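Local structure of TcpB (Brucella melitensis, 4LQC) at residues E16-F21 and F37-T42; V102-V107 and S113-V118; S123-S126 and K132-H135. The protein belongs to the Toll/interleukin-1 receptor (TIR) domain family, whose fold is a central parallel beta-sheet flanked by helices. The protein carries 2 engineered substitutions. One frame throughout, in Å; residues are numbered along the deposited sequence.

Interaction 1: residues E16-F21 and F37-T42; sequences EDKEAF and FYDAYT
Tyr-38 and Thr-42 both take hold of Lys-18, the first at its main chain and the second at its ammonium group. Tyr-38 OH donates to Lys-18 O at 2.9 Å; the hydroxyl stands above the carbonyl plane, 47° out of it, with a C=O...donor angle of 132°, so the bond does not follow a lone pair. Both links lie within the beta-alpha-beta unit formed by strand 7-14, helix 18-31 and strand 36-43 of the TIR fold, and they tie the helix to the interrupted strand 36-43, outermost in the sheet of this chain, Tyr-38 at the break and Thr-42 beyond it. At the ammonium group, Lys-18 NZ donates to Thr-42 OG1. The modelled length of 2.5 Å is very short, which makes the exact spacing doubtful even though the pairing is chemically reasonable. A looser salt bridge runs from Lys-18 NZ to Asp-39 OD1 at 3.5 Å, a weak hydrogen bond at the exposed side of the contact. The lysine chain is extended as far as CE and bends only at its last torsion (chi4 127°), which turns NZ in toward Thr-42.

Packing follows the same side chain. Lys-18 CG approaches the Tyr-38 ring obliquely, 3.8 Å from CE1, while the Tyr-38 side chain also touches Val-22, Gln-23 and Val-26 of helix 18-31. Lys-18 NZ lies 5.2 Å from the centroid of the Tyr-38 ring, at most a weak cation-pi attraction. Buried Thr-42 meets the lysine chain at about a right angle, and its OG1 lies 3.4 Å from Lys-18 CD.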
# COMPACT_ATOMS: atom_id res chain seq x y z
N GLU B 16 -2.18 7.08 -14.62
CA GLU B 16 -3.33 6.50 -13.94
C GLU B 16 -3.49 7.08 -12.54
O GLU B 16 -4.59 7.07 -11.99
CB GLU B 16 -3.20 4.98 -13.85
CG GLU B 16 -3.40 4.25 -15.18
CD GLU B 16 -2.11 4.07 -15.95
OE1 GLU B 16 -1.04 4.53 -15.47
OE2 GLU B 16 -2.14 3.47 -17.05
N ASP B 17 -2.39 7.58 -11.99
CA ASP B 17 -2.37 8.18 -10.66
C ASP B 17 -2.60 9.69 -10.71
O ASP B 17 -2.78 10.33 -9.66
CB ASP B 17 -1.01 7.95 -9.99
CG ASP B 17 -0.79 6.50 -9.62
OD1 ASP B 17 -1.66 5.91 -8.94
OD2 ASP B 17 0.28 5.97 -9.99
N LYS B 18 -2.58 10.26 -11.91
CA LYS B 18 -2.47 11.71 -12.09
C LYS B 18 -3.60 12.50 -11.47
O LYS B 18 -3.37 13.55 -10.86
CB LYS B 18 -2.38 12.06 -13.57
CG LYS B 18 -2.13 13.54 -13.84
CD LYS B 18 -1.86 13.77 -15.31
CE LYS B 18 -1.48 15.22 -15.55
NZ LYS B 18 -0.18 15.36 -16.30
N GLU B 19 -4.83 12.02 -11.61
CA GLU B 19 -5.95 12.82 -11.13
C GLU B 19 -6.48 12.32 -9.79
O GLU B 19 -7.46 12.84 -9.26
CB GLU B 19 -7.05 12.95 -12.20
CG GLU B 19 -6.78 14.13 -13.15
CD GLU B 19 -7.30 13.91 -14.56
OE1 GLU B 19 -8.07 12.95 -14.79
OE2 GLU B 19 -6.93 14.71 -15.45
N ALA B 20 -5.78 11.34 -9.22
CA ALA B 20 -6.12 10.86 -7.88
C ALA B 20 -5.11 11.37 -6.85
O ALA B 20 -5.06 12.57 -6.57
CB ALA B 20 -6.22 9.35 -7.86
N PHE B 21 -4.29 10.47 -6.30
CA PHE B 21 -3.32 10.84 -5.27
C PHE B 21 -2.38 11.98 -5.67
O PHE B 21 -2.11 12.87 -4.85
CB PHE B 21 -2.48 9.64 -4.79
CG PHE B 21 -1.36 10.02 -3.84
CD1 PHE B 21 -1.65 10.45 -2.55
CD2 PHE B 21 -0.03 9.97 -4.25
CE1 PHE B 21 -0.62 10.82 -1.68
CE2 PHE B 21 0.99 10.34 -3.38
CZ PHE B 21 0.69 10.77 -2.09
N PHE B 37 6.43 21.20 -9.90
CA PHE B 37 6.18 20.81 -11.28
C PHE B 37 5.42 19.49 -11.29
O PHE B 37 5.73 18.56 -10.53
CB PHE B 37 7.50 20.62 -12.05
CG PHE B 37 8.18 21.92 -12.45
CD1 PHE B 37 7.55 22.80 -13.30
CD2 PHE B 37 9.44 22.22 -11.98
CE1 PHE B 37 8.17 23.97 -13.68
CE2 PHE B 37 10.07 23.39 -12.35
CZ PHE B 37 9.43 24.27 -13.20
N TYR B 38 4.44 19.39 -12.18
CA TYR B 38 3.50 18.28 -12.15
C TYR B 38 3.12 17.82 -13.55
O TYR B 38 3.40 16.68 -13.94
CB TYR B 38 2.29 18.74 -11.33
CG TYR B 38 0.97 18.05 -11.50
CD1 TYR B 38 0.86 16.67 -11.54
CD2 TYR B 38 -0.20 18.81 -11.52
CE1 TYR B 38 -0.39 16.07 -11.65
CE2 TYR B 38 -1.42 18.22 -11.63
CZ TYR B 38 -1.52 16.85 -11.70
OH TYR B 38 -2.78 16.27 -11.81
N ASP B 39 2.51 18.71 -14.33
CA ASP B 39 1.94 18.35 -15.63
C ASP B 39 2.90 17.69 -16.63
O ASP B 39 2.49 16.80 -17.37
CB ASP B 39 1.29 19.56 -16.31
CG ASP B 39 0.76 19.22 -17.69
OD1 ASP B 39 -0.24 18.49 -17.79
OD2 ASP B 39 1.35 19.68 -18.68
N ALA B 40 4.16 18.14 -16.65
CA ALA B 40 5.14 17.65 -17.63
C ALA B 40 5.86 16.40 -17.16
O ALA B 40 6.76 15.89 -17.84
CB ALA B 40 6.16 18.75 -17.98
N TYR B 41 5.47 15.90 -16.00
CA TYR B 41 6.16 14.76 -15.43
C TYR B 41 5.27 13.53 -15.34
O TYR B 41 5.50 12.65 -14.52
CB TYR B 41 6.78 15.14 -14.08
CG TYR B 41 7.90 16.12 -14.31
CD1 TYR B 41 9.16 15.68 -14.72
CD2 TYR B 41 7.69 17.49 -14.20
CE1 TYR B 41 10.17 16.57 -14.97
CE2 TYR B 41 8.71 18.39 -14.44
CZ TYR B 41 9.95 17.92 -14.83
OH TYR B 41 10.97 18.79 -15.09
N THR B 42 4.27 13.48 -16.20
CA THR B 42 3.50 12.25 -16.35
C THR B 42 4.33 11.25 -17.13
O THR B 42 4.88 11.57 -18.19
CB THR B 42 2.17 12.49 -17.07
OG1 THR B 42 1.37 13.41 -16.32
CG2 THR B 42 1.42 11.19 -17.22

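Interaction 2: residues V102-V107 and S113-V118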
# COMPACT_ATOMS: atom_id res chain seq x y z
N VAL B 102 1.05 -0.16 -3.02
CA VAL B 102 1.86 -1.33 -3.37
C VAL B 102 2.22 -2.13 -2.13
O VAL B 102 2.18 -1.61 -1.01
CB VAL B 102 3.19 -0.95 -4.05
CG1 VAL B 102 2.96 -0.55 -5.49
CG2 VAL B 102 3.88 0.15 -3.28
N SER B 103 2.57 -3.38 -2.33
CA SER B 103 3.12 -4.18 -1.25
C SER B 103 4.66 -4.20 -1.34
O SER B 103 5.24 -3.86 -2.38
CB SER B 103 2.59 -5.60 -1.34
OG SER B 103 3.04 -6.19 -2.54
N TYR B 104 5.30 -4.59 -0.24
CA TYR B 104 6.74 -4.76 -0.26
C TYR B 104 7.16 -5.76 -1.34
O TYR B 104 8.11 -5.52 -2.10
CB TYR B 104 7.24 -5.20 1.11
CG TYR B 104 8.69 -5.60 1.11
CD1 TYR B 104 9.08 -6.90 0.75
CD2 TYR B 104 9.68 -4.70 1.48
CE1 TYR B 104 10.41 -7.26 0.73
CE2 TYR B 104 11.01 -5.06 1.47
CZ TYR B 104 11.37 -6.34 1.10
OH TYR B 104 12.69 -6.70 1.10
N ASP B 105 6.47 -6.90 -1.41
CA ASP B 105 6.85 -7.95 -2.36
C ASP B 105 6.73 -7.44 -3.78
O ASP B 105 7.51 -7.77 -4.66
CB ASP B 105 5.96 -9.18 -2.19
CG ASP B 105 6.29 -9.96 -0.95
OD1 ASP B 105 7.44 -10.41 -0.78
OD2 ASP B 105 5.40 -10.12 -0.11
N GLU B 106 5.73 -6.60 -4.00
CA GLU B 106 5.45 -6.11 -5.33
C GLU B 106 6.59 -5.19 -5.78
O GLU B 106 6.97 -5.17 -6.96
CB GLU B 106 4.13 -5.37 -5.32
CG GLU B 106 3.69 -4.83 -6.62
CD GLU B 106 2.34 -4.16 -6.51
OE1 GLU B 106 1.81 -4.06 -5.38
OE2 GLU B 106 1.80 -3.73 -7.56
N VAL B 107 7.15 -4.43 -4.83
CA VAL B 107 8.23 -3.51 -5.16
C VAL B 107 9.55 -4.26 -5.32
O VAL B 107 10.37 -3.93 -6.20
CB VAL B 107 8.37 -2.40 -4.09
CG1 VAL B 107 9.58 -1.52 -4.37
CG2 VAL B 107 7.07 -1.55 -4.02
N SER B 113 16.55 -2.99 -4.28
CA SER B 113 17.14 -1.80 -3.68
C SER B 113 16.08 -0.74 -3.34
O SER B 113 16.14 -0.10 -2.29
CB SER B 113 18.22 -1.22 -4.58
OG SER B 113 17.84 -1.32 -5.94
N LEU B 114 15.12 -0.56 -4.23
CA LEU B 114 14.02 0.35 -3.98
C LEU B 114 13.14 -0.16 -2.82
O LEU B 114 12.61 0.63 -2.04
CB LEU B 114 13.18 0.48 -5.24
CG LEU B 114 12.46 1.78 -5.53
CD1 LEU B 114 13.32 2.98 -5.18
CD2 LEU B 114 12.11 1.79 -7.00
N ALA B 115 13.01 -1.47 -2.70
CA ALA B 115 12.12 -2.08 -1.71
C ALA B 115 12.69 -1.97 -0.29
O ALA B 115 11.95 -2.08 0.71
CB ALA B 115 11.84 -3.54 -2.06
N ASP B 116 14.00 -1.77 -0.21
CA ASP B 116 14.67 -1.65 1.08
C ASP B 116 14.99 -0.21 1.43
O ASP B 116 15.26 0.10 2.60
CB ASP B 116 15.93 -2.51 1.10
CG ASP B 116 15.62 -3.99 1.03
OD1 ASP B 116 14.52 -4.38 1.50
OD2 ASP B 116 16.45 -4.76 0.51
N LYS B 117 14.95 0.67 0.43
CA LYS B 117 15.13 2.09 0.64
C LYS B 117 13.91 2.69 1.34
O LYS B 117 12.79 2.68 0.82
CB LYS B 117 15.37 2.81 -0.68
CG LYS B 117 15.67 4.28 -0.53
CD LYS B 117 15.54 5.00 -1.87
CE LYS B 117 15.67 6.50 -1.70
NZ LYS B 117 15.75 7.18 -3.04
N VAL B 118 14.14 3.21 2.55
CA VAL B 118 13.07 3.78 3.35
C VAL B 118 12.46 4.98 2.64
O VAL B 118 13.19 5.83 2.11
CB VAL B 118 13.58 4.23 4.72
CG1 VAL B 118 12.43 4.74 5.57
CG2 VAL B 118 14.27 3.07 5.42
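Tyr-104 reaches across to Ala-115 and Asp-116, with its CG anti to the backbone N (chi1 171°) so that the ring extends from CB toward the second helix. Beyond CB and CG, Tyr-104 CD2 comes within 3.6 Å of Ala-115 O. Tyr-104 CE2 lies closer, 3.2 Å from Ala-115 O, a carbonyl that approaches the ring obliquely. The same Tyr-104 CE2 touches the methyl of that residue, Ala-115 CB, at 3.9 Å. At the tip, Tyr-104 OH donates to Asp-116 OD1 at 3.0 Å. It meets the carboxylate on its syn side, 16° out of its plane. The ring and carboxylate planes are 31° apart, with OD1 at the ring edge.

The two short helices, 104-108 and 112-116, lie in the connection between strands 95-100 and 120-121 of the TIR sheet. The first opens with a capping box: Glu-106 N donates to Ser-103 OG at 3.1 Å, and Ser-103 N to Glu-106 OE1 at 3.2 Å. That glutamate oxygen also forms a salt bridge with Lys-101 of the second subunit. Inward from the tyrosine the contact becomes apolar, where Val-107, packed against Trp-99 and Phe-72, sets CG1 3.8 Å from Ala-115 CB.

Interaction 3: residues S123-S126 and K132-H135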
# COMPACT_ATOMS: atom_id res chain seq x y z
N SER B 123 -0.05 4.59 3.19
CA SER B 123 -0.85 3.77 4.08
C SER B 123 -0.52 4.08 5.54
O SER B 123 -1.25 3.68 6.45
CB SER B 123 -0.65 2.29 3.79
OG SER B 123 0.60 1.84 4.28
N LEU B 124 0.57 4.81 5.76
CA LEU B 124 1.00 5.18 7.12
C LEU B 124 0.72 6.64 7.45
O LEU B 124 0.71 7.03 8.62
CB LEU B 124 2.49 4.92 7.29
CG LEU B 124 2.87 3.49 6.92
CD1 LEU B 124 4.36 3.28 7.15
CD2 LEU B 124 2.00 2.51 7.71
N LYS B 125 0.54 7.46 6.41
CA LYS B 125 0.23 8.87 6.62
C LYS B 125 -0.81 9.37 5.63
O LYS B 125 -1.01 8.79 4.56
CB LYS B 125 1.50 9.72 6.51
CG LYS B 125 2.49 9.47 7.61
CD LYS B 125 3.63 10.44 7.51
CE LYS B 125 4.55 10.27 8.68
NZ LYS B 125 5.73 11.15 8.50
N SER B 126 -1.47 10.47 6.00
CA SER B 126 -2.46 11.08 5.14
C SER B 126 -1.73 11.95 4.14
O SER B 126 -0.55 12.25 4.33
CB SER B 126 -3.40 11.94 5.98
OG SER B 126 -2.73 13.10 6.43
N LYS B 132 3.24 18.03 4.67
CA LYS B 132 3.98 18.71 5.73
C LYS B 132 5.44 18.25 5.78
O LYS B 132 6.36 19.06 5.83
CB LYS B 132 3.32 18.48 7.10
CG LYS B 132 1.93 19.03 7.19
CD LYS B 132 1.37 19.00 8.63
CE LYS B 132 -0.00 19.70 8.70
NZ LYS B 132 -0.87 19.24 9.85
N GLU B 133 5.62 16.93 5.75
CA GLU B 133 6.95 16.34 5.82
C GLU B 133 7.82 16.72 4.64
O GLU B 133 9.00 17.05 4.80
CB GLU B 133 6.83 14.83 5.89
CG GLU B 133 8.13 14.12 6.13
CD GLU B 133 7.96 12.95 7.05
OE1 GLU B 133 6.96 12.95 7.80
OE2 GLU B 133 8.80 12.03 7.03
N LEU B 134 7.24 16.66 3.44
CA LEU B 134 7.97 17.06 2.25
C LEU B 134 8.30 18.54 2.34
O LEU B 134 9.41 18.95 2.01
CB LEU B 134 7.14 16.77 1.00
CG LEU B 134 6.98 15.29 0.65
CD1 LEU B 134 5.87 15.10 -0.38
CD2 LEU B 134 8.30 14.77 0.11
N HIS B 135 7.32 19.33 2.79
CA HIS B 135 7.48 20.77 2.92
C HIS B 135 8.65 21.14 3.83
O HIS B 135 9.36 22.12 3.58
CB HIS B 135 6.19 21.43 3.41
CG HIS B 135 6.31 22.90 3.64
ND1 HIS B 135 6.18 23.83 2.64
CD2 HIS B 135 6.53 23.61 4.78
CE1 HIS B 135 6.32 25.05 3.13
NE2 HIS B 135 6.55 24.94 4.43
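Lys-125 and Glu-133 are the residues that meet here, and the link between them is electrostatic. Lys-125 NZ faces the carboxylate of Glu-133 in a salt bridge, but the modelled separation from OE1, 2.3 Å, is a clash. The pairing of opposite charges is credible, whereas the positions of both atoms, and any finer geometry, are doubtful. The backbones stay well apart, with Lys-125 CA and Glu-133 CA 10.1 Å from each other, so long side chains must span the gap. Lys-125 does this with a chain extended beyond CG, and Glu-133 with a chain bent at chi2 (142°); the two cross at about a right angle. Little surface is buried between the segments, in keeping with a contact at the protein surface.

Hydrogen bonds link both ends of the 123-126 loop to residues outside it. Ser-126 occupies the N-cap position of helix 127-136, and its OG accepts from Glu-129 N. Ser-123 OG bonds to Asn-121 OD1 of its own chain and to Asn-121 ND2 of the second subunit.

Packing places the pair in the TIR fold. Strand 120-121, outermost in the sheet of this chain, leads through the 123-126 loop into helix 127-136. On that helix Glu-133 touches Leu-120 of the strand, while the neighbouring Leu-134 packs on Leu-120 and on Leu-25 and Leu-29 of helix 18-31.

How the interactions relate
The three contacts follow one another along the chain and none touches another. Interactions 1 and 2 lie on opposite sides of the chain's centre, their own centres 21 Å apart. Interaction 3 is 18 Å, centre to centre, from each of the others; its nearest atoms are about 6 Å from those of interaction 1 and about 7 Å from those of interaction 2. Helix 18-31 takes part in interaction 1 and also packs against the helix of interaction 3. Interactions 2 and 3 share the dimer interface: Asp-105 of one subunit packs on Ser-126 of the other, whereas interaction 1 has no partner in the second chain.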